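Local coordinates for glutathione S-transferase (Sulfitobacter, PDB 4GF0), which binds glutathione and, as a glutathione transferase homolog, probably catalyses attack of the glutathione thiol on electrophilic substrates, at residues L71-A76 with G83-D88; A16-I21 with A200-K205; L46-K51 with A56-D61. One frame throughout, in Å; residues are numbered along the deposited sequence. Where two conformers were deposited one is given.

Along the chain, contact 3 (L46-K51 with A56-D61) closes before contact 1 (L71-A76 with G83-D88) opens, and both sit inside the long loop closed by contact 2 (A16-I21 with A200-K205). The centres of contacts 1 and 2 lie about 16 Å apart, those of contacts 2 and 3 about 19 Å, and those of contacts 1 and 3 about 21 Å. Helices 14-23 and 68-78 pack side by side, L72 and V75 on A20 and I21, while L71 and Y74 reach L57 and L59 by strand 56-58. The thioredoxin-like domain is thus joined to the helical domain at contact 2 and led toward it at contact 1; contact 3 lies nearest the glutathione.

Contact 1 of 3, residues L71-A76 with G83-D88; sequences LLDYVA and GLVPTD
The loop leading to helix 89-111 lies against the flank of the last turns of helix 68-78, the CA atoms of A76 and L84 5.6 Å apart. A76 carries the contact: its CB points at the loop and touches V85 CG2 at 3.6 Å, with L84 CB against the same methyl at 4.1 Å. V85 has CG1 anti to the backbone N (chi1 177°), which turns CG2 to the helix and gives CG1 no part here. That CG2 also lies 3.9 Å from D73 OD1, the two side chains crossing at about a right angle. L84 CD1 comes loosely to V75 CG1. This loop is the linker of the glutathione transferase fold, carrying the chain from the thioredoxin-like domain into the helical one; V85 also packs on A92 and M95 of the helix that follows, and D88 caps that helix through A91 N. The carboxylate of D73 is buried, but its OD2 forms a salt bridge with R96 and a long, weak ion pair with R96 of the second subunit, which probably favours its charged form. A water accepts from L84 N at 2.8 Å and donates weakly to A76 O.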
# COMPACT_ATOMS: atom_id res chain seq x y z
N LEU A 71 -1.85 -9.19 -0.04
CA LEU A 71 -1.52 -10.61 -0.20
C LEU A 71 -0.71 -11.13 0.98
O LEU A 71 -0.86 -12.27 1.38
CB LEU A 71 -0.71 -10.84 -1.47
CG LEU A 71 -1.39 -10.45 -2.79
CD1 LEU A 71 -0.63 -11.00 -3.99
CD2 LEU A 71 -2.79 -10.96 -2.78
N LEU A 72 0.19 -10.30 1.50
CA LEU A 72 0.99 -10.69 2.66
C LEU A 72 0.09 -10.91 3.88
O LEU A 72 0.19 -11.93 4.58
CB LEU A 72 2.06 -9.63 2.96
CG LEU A 72 3.23 -9.56 1.97
CD1 LEU A 72 4.10 -8.30 2.24
CD2 LEU A 72 4.07 -10.81 2.08
N ASP A 73 -0.82 -9.98 4.15
CA ASP A 73 -1.76 -10.19 5.26
C ASP A 73 -2.65 -11.41 5.02
O ASP A 73 -3.01 -12.11 5.96
CB ASP A 73 -2.61 -8.92 5.52
CG ASP A 73 -2.20 -8.22 6.81
OD1 ASP A 73 -2.08 -8.91 7.85
OD2 ASP A 73 -1.99 -6.98 6.78
N TYR A 74 -3.01 -11.67 3.77
CA TYR A 74 -3.80 -12.86 3.46
C TYR A 74 -3.05 -14.16 3.81
O TYR A 74 -3.60 -15.07 4.45
CB TYR A 74 -4.25 -12.87 1.99
CG TYR A 74 -5.09 -14.10 1.70
CD1 TYR A 74 -6.42 -14.14 2.06
CD2 TYR A 74 -4.53 -15.22 1.11
CE1 TYR A 74 -7.20 -15.27 1.83
CE2 TYR A 74 -5.30 -16.37 0.90
CZ TYR A 74 -6.62 -16.38 1.24
OH TYR A 74 -7.39 -17.51 1.04
N VAL A 75 -1.79 -14.24 3.40
CA VAL A 75 -0.97 -15.41 3.72
C VAL A 75 -0.88 -15.64 5.22
O VAL A 75 -1.02 -16.76 5.70
CB VAL A 75 0.43 -15.30 3.10
CG1 VAL A 75 1.32 -16.44 3.63
CG2 VAL A 75 0.30 -15.37 1.59
N ALA A 76 -0.68 -14.56 5.97
CA ALA A 76 -0.62 -14.67 7.42
C ALA A 76 -1.95 -15.18 7.98
O ALA A 76 -1.97 -15.99 8.91
CB ALA A 76 -0.26 -13.32 8.03
N GLY A 83 3.15 -17.36 12.61
CA GLY A 83 3.37 -16.20 13.46
C GLY A 83 3.88 -14.98 12.71
O GLY A 83 4.69 -14.20 13.23
N LEU A 84 3.40 -14.78 11.48
CA LEU A 84 3.90 -13.69 10.65
C LEU A 84 3.38 -12.30 11.05
O LEU A 84 3.94 -11.29 10.64
CB LEU A 84 3.58 -13.96 9.18
CG LEU A 84 4.35 -15.13 8.56
CD1 LEU A 84 3.76 -15.52 7.20
CD2 LEU A 84 5.81 -14.75 8.42
N VAL A 85 2.31 -12.26 11.84
CA VAL A 85 1.77 -11.00 12.35
C VAL A 85 1.73 -11.09 13.87
O VAL A 85 1.18 -12.06 14.42
CB VAL A 85 0.35 -10.74 11.82
CG1 VAL A 85 -0.25 -9.45 12.44
CG2 VAL A 85 0.36 -10.65 10.30
N PRO A 86 2.31 -10.09 14.56
CA PRO A 86 2.28 -10.07 16.03
C PRO A 86 0.86 -10.03 16.58
O PRO A 86 -0.03 -9.43 15.99
CB PRO A 86 2.96 -8.74 16.38
CG PRO A 86 3.68 -8.33 15.17
CD PRO A 86 3.02 -8.93 13.99
N THR A 87 0.64 -10.67 17.73
CA THR A 87 -0.66 -10.59 18.37
C THR A 87 -0.91 -9.21 18.98
O THR A 87 -2.04 -8.74 19.04
CB THR A 87 -0.85 -11.68 19.43
OG1 THR A 87 0.19 -11.57 20.41
CG2 THR A 87 -0.79 -13.05 18.79
N ASP A 88 0.16 -8.57 19.45
CA ASP A 88 0.04 -7.22 20.02
C ASP A 88 -0.29 -6.23 18.91
O ASP A 88 0.45 -6.13 17.93
CB ASP A 88 1.35 -6.79 20.68
CG ASP A 88 1.33 -5.34 21.11
OD1 ASP A 88 0.50 -5.00 21.98
OD2 ASP A 88 2.13 -4.54 20.60
O HOH W 1 1.22 -16.05 10.22

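Contact 2 of 3, residues A16-I21 with A200-K205; sequences AVAIAI and AAVKDK
Segments of helices 14-23 and 197-204 face each other and come nearest at I19 and V202, whose CA atoms are 6.5 Å apart. There a single side chain, V202, fills the gap. Its CB points at helix 14-23, and its two methyls part, CG1 going to the backbone between A18 and I19 and CG2 to the I19 side chain. CG1 lies anti to the carbonyl carbon (chi1 -56°) and reaches the helix surface itself, 3.8 Å from A18 CB and 3.9 Å from I19 N. CG2, set between the backbone N and the carbonyl carbon of its own residue, comes to I19 CG1 at 3.9 Å.

The two partners on helix 14-23 receive the valine differently. A18 offers its lone methyl, which V202 CG1 meets from the flank, and being so short it lets V202 come close to the main chain. I19 meets it across: the isoleucine and valine side chains run at about a right angle, and the methylene CG1 touches both valine methyls, while CG2 takes no part and CD1 comes only loosely to V202 CG2. Elsewhere I19 packs on P164, F167 and V168 of helix 162-170, so it is shared between two helices of the other domain. M207 touches both A18 and V202 and continues the apolar cover past the end of helix 197-204. All three touching residues are buried and the interface is wholly apolar; at its margin K205 NZ makes a salt bridge to E22.

Helix 14-23 belongs to the thioredoxin-like domain, directly after its first strand, and helix 197-204 is the last of the chain. Their packing is part of the domain interface of the glutathione transferase fold, in which the C-terminal helical domain rests against the N-terminal one.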
# COMPACT_ATOMS: atom_id res chain seq x y z
N ALA A 16 8.14 -10.90 -2.73
CA ALA A 16 7.86 -10.78 -1.30
C ALA A 16 6.75 -11.74 -0.89
O ALA A 16 6.78 -12.32 0.19
CB ALA A 16 7.49 -9.34 -0.93
N VAL A 17 5.75 -11.89 -1.76
CA VAL A 17 4.63 -12.77 -1.43
C VAL A 17 5.11 -14.22 -1.46
O VAL A 17 4.74 -15.02 -0.60
CB VAL A 17 3.45 -12.53 -2.40
CG1 VAL A 17 2.28 -13.45 -2.05
CG2 VAL A 17 3.00 -11.07 -2.33
N ALA A 18 5.94 -14.56 -2.44
CA ALA A 18 6.48 -15.92 -2.51
C ALA A 18 7.26 -16.26 -1.24
O ALA A 18 7.12 -17.36 -0.68
CB ALA A 18 7.35 -16.08 -3.73
N ILE A 19 8.06 -15.32 -0.78
CA ILE A 19 8.83 -15.52 0.44
C ILE A 19 7.90 -15.80 1.62
O ILE A 19 8.15 -16.71 2.41
CB ILE A 19 9.71 -14.31 0.73
CG1 ILE A 19 10.82 -14.26 -0.33
CG2 ILE A 19 10.34 -14.41 2.14
CD1 ILE A 19 11.62 -12.94 -0.33
N ALA A 20 6.82 -15.03 1.73
CA ALA A 20 5.87 -15.25 2.81
C ALA A 20 5.19 -16.61 2.73
O ALA A 20 4.99 -17.27 3.76
CB ALA A 20 4.82 -14.14 2.85
N ILE A 21 4.86 -17.04 1.52
CA ILE A 21 4.22 -18.34 1.35
C ILE A 21 5.18 -19.44 1.77
O ILE A 21 4.78 -20.42 2.40
CB ILE A 21 3.74 -18.57 -0.10
CG1 ILE A 21 2.67 -17.53 -0.45
CG2 ILE A 21 3.11 -19.96 -0.21
CD1 ILE A 21 2.26 -17.51 -1.92
N ALA A 200 16.15 -18.74 0.36
CA ALA A 200 16.86 -19.75 -0.42
C ALA A 200 15.90 -20.48 -1.36
O ALA A 200 16.26 -20.81 -2.50
CB ALA A 200 17.56 -20.74 0.48
N ALA A 201 14.68 -20.73 -0.89
CA ALA A 201 13.67 -21.43 -1.68
C ALA A 201 13.26 -20.65 -2.92
O ALA A 201 13.12 -21.22 -4.01
CB ALA A 201 12.46 -21.76 -0.84
N VAL A 202 13.03 -19.34 -2.78
CA VAL A 202 12.60 -18.56 -3.94
C VAL A 202 13.75 -18.37 -4.94
O VAL A 202 13.51 -18.32 -6.14
CB VAL A 202 11.94 -17.21 -3.57
CG1 VAL A 202 10.77 -17.44 -2.63
CG2 VAL A 202 12.96 -16.25 -2.95
N LYS A 203 14.98 -18.28 -4.44
CA LYS A 203 16.14 -18.23 -5.32
C LYS A 203 16.24 -19.50 -6.14
O LYS A 203 16.52 -19.47 -7.33
CB LYS A 203 17.43 -18.04 -4.52
CG LYS A 203 17.75 -16.60 -4.16
CD LYS A 203 19.09 -16.50 -3.44
CE LYS A 203 19.36 -15.08 -2.97
NZ LYS A 203 20.50 -15.04 -2.01
N ASP A 204 15.99 -20.63 -5.48
CA ASP A 204 16.05 -21.93 -6.14
C ASP A 204 14.98 -22.04 -7.22
O ASP A 204 15.11 -22.80 -8.17
CB ASP A 204 15.88 -23.07 -5.13
CG ASP A 204 17.13 -23.30 -4.29
OD1 ASP A 204 18.24 -22.97 -4.76
OD2 ASP A 204 17.00 -23.83 -3.17
N LYS A 205 13.91 -21.26 -7.07
CA LYS A 205 12.81 -21.27 -8.02
C LYS A 205 13.00 -20.21 -9.11
O LYS A 205 12.10 -19.99 -9.92
CB LYS A 205 11.47 -21.06 -7.31
CG LYS A 205 11.06 -22.24 -6.44
CD LYS A 205 9.71 -22.02 -5.78
CE LYS A 205 9.15 -23.34 -5.27
NZ LYS A 205 9.19 -23.46 -3.79

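Contact 3 of 3, residues L46-K51 with A56-D61; sequences LAINPK and ALRLED
I48 and R58 cross at about a right angle, the isoleucine meeting one end of the guanidinium. Both CG1 and CD1 of I48 lie 4.1 Å from R58 NH2, CG1 coming obliquely to the flat group. R58 gets there by a bend: its CG leaves anti to the backbone N, and the chain then folds at chi3 (-57°), which swings the guanidinium back toward the loop although the CB does not point that way. NH2 is held by a hydrogen bond to Y7 OH on the neighbouring strand 4-8, and I48 packs on Y7 as well, so one tyrosine serves both partners.

The other branch of I48 is turned to the start of the strand. CG2 faces A56 CB at 4.3 Å, and the CB of N49 comes to the same methyl at 4.4 Å, a loose approach from two consecutive loop residues. Strand 56-58 is a central strand of the four-stranded mixed sheet in the thioredoxin-like domain, antiparallel to both 4-8 and 64-66. The loop of I48 and N49 lies on the way into it from helix 43-46, passing G52, R53, V54 and P55 of the glutathione pocket.

N49 turns its amide away from A56 and uses it on its own loop. With CG anti to the backbone N, OD1 accepts from K51 N at 3.0 Å, closing an Asx turn. The N-H comes from above the carbonyl plane, 66° out of it, and the bond is fairly straight at 153°. ND2 donates to R53 O, so both ends of the buried amide are engaged and its rotation is fixed. Beyond the turn, K51 NZ pairs with E67, itself a pocket residue, and bonds T66 OG1. The N49 side chain is about 7 Å from the bound glutathione.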
# COMPACT_ATOMS: atom_id res chain seq x y z
N LEU A 46 -4.30 -9.18 -18.36
CA LEU A 46 -5.24 -8.16 -17.89
C LEU A 46 -6.57 -8.75 -17.43
O LEU A 46 -7.26 -8.16 -16.60
CB LEU A 46 -5.47 -7.07 -18.95
CG LEU A 46 -4.30 -6.14 -19.28
CD1 LEU A 46 -4.68 -5.16 -20.39
CD2 LEU A 46 -3.85 -5.37 -18.05
N ALA A 47 -6.94 -9.92 -17.97
CA ALA A 47 -8.14 -10.63 -17.52
C ALA A 47 -7.94 -11.16 -16.11
O ALA A 47 -8.90 -11.42 -15.38
CB ALA A 47 -8.49 -11.76 -18.48
N ILE A 48 -6.68 -11.33 -15.71
CA ILE A 48 -6.37 -11.78 -14.36
C ILE A 48 -6.23 -10.58 -13.44
O ILE A 48 -6.88 -10.52 -12.40
CB ILE A 48 -5.08 -12.63 -14.34
CG1 ILE A 48 -5.31 -13.92 -15.14
CG2 ILE A 48 -4.66 -12.95 -12.90
CD1 ILE A 48 -4.08 -14.78 -15.31
N ASN A 49 -5.39 -9.63 -13.83
CA ASN A 49 -5.25 -8.39 -13.09
C ASN A 49 -5.34 -7.20 -14.03
O ASN A 49 -4.38 -6.89 -14.74
CB ASN A 49 -3.92 -8.33 -12.34
CG ASN A 49 -3.76 -7.04 -11.55
OD1 ASN A 49 -4.72 -6.28 -11.39
ND2 ASN A 49 -2.55 -6.80 -11.04
N PRO A 50 -6.50 -6.52 -14.04
CA PRO A 50 -6.72 -5.38 -14.94
C PRO A 50 -5.70 -4.25 -14.73
O PRO A 50 -5.54 -3.43 -15.63
CB PRO A 50 -8.12 -4.90 -14.55
CG PRO A 50 -8.80 -6.10 -13.99
CD PRO A 50 -7.72 -6.87 -13.28
N LYS A 51 -5.05 -4.21 -13.57
CA LYS A 51 -4.02 -3.19 -13.33
C LYS A 51 -2.71 -3.49 -14.04
O LYS A 51 -1.84 -2.62 -14.16
CB LYS A 51 -3.80 -3.00 -11.82
CG LYS A 51 -4.99 -2.37 -11.12
CD LYS A 51 -4.80 -2.31 -9.61
CE LYS A 51 -5.03 -3.67 -8.98
NZ LYS A 51 -4.98 -3.54 -7.48
N ALA A 56 -0.22 -11.11 -8.43
CA ALA A 56 -1.63 -11.42 -8.26
C ALA A 56 -1.66 -12.82 -7.69
O ALA A 56 -0.77 -13.63 -7.96
CB ALA A 56 -2.37 -11.36 -9.61
N LEU A 57 -2.68 -13.11 -6.89
CA LEU A 57 -2.78 -14.42 -6.26
C LEU A 57 -4.13 -15.02 -6.59
O LEU A 57 -5.16 -14.38 -6.37
CB LEU A 57 -2.63 -14.28 -4.75
CG LEU A 57 -2.51 -15.57 -3.94
CD1 LEU A 57 -1.13 -16.22 -4.18
CD2 LEU A 57 -2.73 -15.26 -2.45
N ARG A 58 -4.14 -16.25 -7.10
CA ARG A 58 -5.39 -16.93 -7.34
C ARG A 58 -5.66 -17.88 -6.19
O ARG A 58 -4.84 -18.75 -5.87
CB ARG A 58 -5.36 -17.71 -8.66
CG ARG A 58 -6.65 -18.46 -8.93
CD ARG A 58 -6.55 -19.37 -10.15
NE ARG A 58 -6.18 -18.60 -11.34
CZ ARG A 58 -7.03 -17.86 -12.04
NH1 ARG A 58 -8.30 -17.78 -11.68
NH2 ARG A 58 -6.60 -17.19 -13.11
N LEU A 59 -6.83 -17.73 -5.58
CA LEU A 59 -7.18 -18.55 -4.42
C LEU A 59 -7.76 -19.88 -4.87
O LEU A 59 -7.97 -20.10 -6.07
CB LEU A 59 -8.18 -17.82 -3.53
CG LEU A 59 -7.72 -16.44 -3.04
CD1 LEU A 59 -8.74 -15.89 -2.04
CD2 LEU A 59 -6.31 -16.50 -2.44
N GLU A 60 -8.02 -20.76 -3.91
CA GLU A 60 -8.53 -22.10 -4.21
C GLU A 60 -9.88 -22.05 -4.90
O GLU A 60 -10.23 -22.98 -5.64
CB GLU A 60 -8.60 -22.95 -2.94
CG GLU A 60 -7.24 -23.21 -2.28
CD GLU A 60 -7.39 -23.70 -0.85
OE1 GLU A 60 -8.33 -23.24 -0.17
OE2 GLU A 60 -6.57 -24.55 -0.40
N ASP A 61 -10.64 -20.98 -4.68
CA ASP A 61 -11.96 -20.85 -5.32
C ASP A 61 -11.94 -19.96 -6.55
O ASP A 61 -12.99 -19.53 -7.02
CB ASP A 61 -13.01 -20.33 -4.33
CG ASP A 61 -12.79 -18.87 -3.93
OD1 ASP A 61 -11.76 -18.26 -4.32
OD2 ASP A 61 -13.63 -18.34 -3.18